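Local coordinates for protein lipase (Rhizopus chinensis, PDB 6A0W) that probably hydrolyses the ester bonds of triacylglycerols, as a fungal class 3 lipase of the alpha/beta-hydrolase fold, at residues Gln145-Lys148 with Asp149-Pro152. Numbering follows the deposited sequence.
Sequences QVVK and DYFP
V147 and F151 sit one turn apart on helix 137-160 and run alongside each other in the same direction, with V147 CG2 4.0 Å from F151 CB. The same methyl also comes within 4.2 Å of Y150 CE2. It gets there because V147 CG2 is anti to its own backbone N, which places this branch alongside the carbonyl carbon and the next turn of helix. The V147 and Y150 side chains cross at a slant. V146 O lies at the edge of the Y150 ring, near its plane and 3.6 Å from CD2. Y150 OH is near the plane of the F151 ring, at its edge, and hydrogen-bonds to Y143 OH two turns further back. This is the close-packed side, where Y150 meets F107 edge-to-face and F151 leans on L185 of helix 173-188, with R188 in cation-pi contact.

The other side is looser. K148 runs extended beyond CG, and Q145 and P152 are likewise exposed. D149 CB lies 3.3 Å from V146 O; with CG anti to its own carbonyl carbon (chi1 -56°), OD2 lies back along the preceding turn.

V146 O takes two donors, D149 N at 2.8 Å from above the carbonyl plane and Y150 N at 3.1 Å almost straight on, while F151 N reaches V147 O at 3.1 Å. P152 N has no hydrogen to give, and P152 CG rests 3.5 Å from K148 O. The kink thus goes with two altered links, D149 N turned three residues back and P152 N without a bond, while the hydrophobic side stays pressed against sheet and neighbouring helix.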
ATOM      1  N   GLN A 145      13.119  -1.521  11.669  1.00 37.27           N
ATOM      2  CA  GLN A 145      13.849  -0.247  11.782  1.00 37.98           C
ATOM      3  C   GLN A 145      12.935   0.939  12.006  1.00 45.05           C
ATOM      4  O   GLN A 145      13.170   1.755  12.900  1.00 49.72           O
ATOM      5  CB  GLN A 145      14.701   0.035  10.543  1.00 38.91           C
ATOM      6  CG  GLN A 145      15.786  -0.990  10.252  1.00 42.40           C
ATOM      7  CD  GLN A 145      16.806  -1.038  11.396  1.00 63.57           C
ATOM      8  OE1 GLN A 145      17.320   0.008  11.833  1.00 52.17           O
ATOM      9  NE2 GLN A 145      16.913  -2.200  12.032  1.00 52.52           N
ATOM     10  N   VAL A 146      11.854   1.037  11.245  1.00 34.58           N
ATOM     11  CA  VAL A 146      11.071   2.279  11.294  1.00 30.63           C
ATOM     12  C   VAL A 146      10.050   2.315  12.425  1.00 34.95           C
ATOM     13  O   VAL A 146       9.608   3.423  12.832  1.00 33.24           O
ATOM     14  CB  VAL A 146      10.402   2.623   9.936  1.00 31.84           C
ATOM     15  CG1 VAL A 146      11.482   2.822   8.877  1.00 36.48           C
ATOM     16  CG2 VAL A 146       9.432   1.531   9.527  1.00 31.55           C
ATOM     17  N   VAL A 147       9.720   1.132  12.975  1.00 31.22           N
ATOM     18  CA  VAL A 147       8.708   1.081  14.054  1.00 34.96           C
ATOM     19  C   VAL A 147       9.092   1.963  15.253  1.00 36.19           C
ATOM     20  O   VAL A 147       8.253   2.651  15.823  1.00 35.86           O
ATOM     21  CB  VAL A 147       8.357  -0.373  14.480  1.00 36.96           C
ATOM     22  CG1 VAL A 147       9.531  -1.079  15.136  1.00 40.51           C
ATOM     23  CG2 VAL A 147       7.219  -0.357  15.454  1.00 40.73           C
ATOM     24  N   LYS A 148      10.389   2.087  15.521  1.00 34.55           N
ATOM     25  CA  LYS A 148      10.867   2.886  16.653  1.00 37.59           C
ATOM     26  C   LYS A 148      10.583   4.338  16.398  1.00 44.22           C
ATOM     27  O   LYS A 148      10.410   5.110  17.333  1.00 36.46           O
ATOM     28  CB  LYS A 148      12.390   2.739  16.781  1.00 50.79           C
ATOM     29  CG  LYS A 148      12.806   1.302  17.034  1.00 62.95           C
ATOM     30  CD  LYS A 148      14.265   1.062  16.687  1.00 76.98           C
ATOM     31  CE  LYS A 148      14.773  -0.211  17.347  1.00 66.50           C
ATOM     32  NZ  LYS A 148      16.157  -0.496  16.889  1.00 78.49           N
ATOM     33  N   ASP A 149      10.633   4.741  15.131  1.00 37.68           N
ATOM     34  CA  ASP A 149      10.449   6.146  14.791  1.00 34.59           C
ATOM     35  C   ASP A 149       8.975   6.529  14.856  1.00 34.16           C
ATOM     36  O   ASP A 149       8.645   7.663  15.185  1.00 42.08           O
ATOM     37  CB  ASP A 149      10.985   6.412  13.368  1.00 41.73           C
ATOM     38  CG  ASP A 149      12.428   6.012  13.206  1.00 42.23           C
ATOM     39  OD1 ASP A 149      13.152   6.225  14.199  1.00 45.92           O
ATOM     40  OD2 ASP A 149      12.825   5.511  12.116  1.00 44.43           O
ATOM     41  N   TYR A 150       8.085   5.694  14.322  1.00 33.52           N
ATOM     42  CA  TYR A 150       6.701   6.180  14.147  1.00 28.98           C
ATOM     43  C   TYR A 150       5.701   5.803  15.258  1.00 25.09           C
ATOM     44  O   TYR A 150       4.754   6.541  15.478  1.00 31.77           O
ATOM     45  CB  TYR A 150       6.132   5.790  12.759  1.00 29.54           C
ATOM     46  CG  TYR A 150       5.385   4.511  12.767  1.00 25.14           C
ATOM     47  CD1 TYR A 150       4.042   4.483  13.071  1.00 29.18           C
ATOM     48  CD2 TYR A 150       6.024   3.319  12.560  1.00 29.74           C
ATOM     49  CE1 TYR A 150       3.370   3.290  13.182  1.00 26.60           C
ATOM     50  CE2 TYR A 150       5.339   2.123  12.648  1.00 30.24           C
ATOM     51  CZ  TYR A 150       4.016   2.112  12.973  1.00 26.53           C
ATOM     52  OH  TYR A 150       3.337   0.897  13.118  1.00 31.08           O
ATOM     53  N   PHE A 151       5.835   4.606  15.826  1.00 28.13           N
ATOM     54  CA  PHE A 151       4.855   4.068  16.755  1.00 29.35           C
ATOM     55  C   PHE A 151       4.572   4.990  17.941  1.00 34.56           C
ATOM     56  O   PHE A 151       3.401   5.308  18.193  1.00 31.32           O
ATOM     57  CB  PHE A 151       5.293   2.684  17.233  1.00 35.74           C
ATOM     58  CG  PHE A 151       4.173   1.878  17.846  1.00 37.86           C
ATOM     59  CD1 PHE A 151       3.357   1.101  17.058  1.00 34.23           C
ATOM     60  CD2 PHE A 151       3.912   1.945  19.203  1.00 50.14           C
ATOM     61  CE1 PHE A 151       2.265   0.463  17.578  1.00 33.60           C
ATOM     62  CE2 PHE A 151       2.817   1.300  19.745  1.00 47.59           C
ATOM     63  CZ  PHE A 151       2.002   0.548  18.931  1.00 40.74           C
ATOM     64  N   PRO A 152       5.626   5.532  18.602  1.00 35.66           N
ATOM     65  CA  PRO A 152       5.354   6.412  19.774  1.00 33.56           C
ATOM     66  C   PRO A 152       4.603   7.648  19.376  1.00 32.10           C
ATOM     67  O   PRO A 152       3.806   8.164  20.143  1.00 37.78           O
ATOM     68  CB  PRO A 152       6.745   6.821  20.283  1.00 32.78           C
ATOM     69  CG  PRO A 152       7.731   6.018  19.471  1.00 38.19           C
ATOM     70  CD  PRO A 152       7.026   5.065  18.574  1.00 39.08           C
TER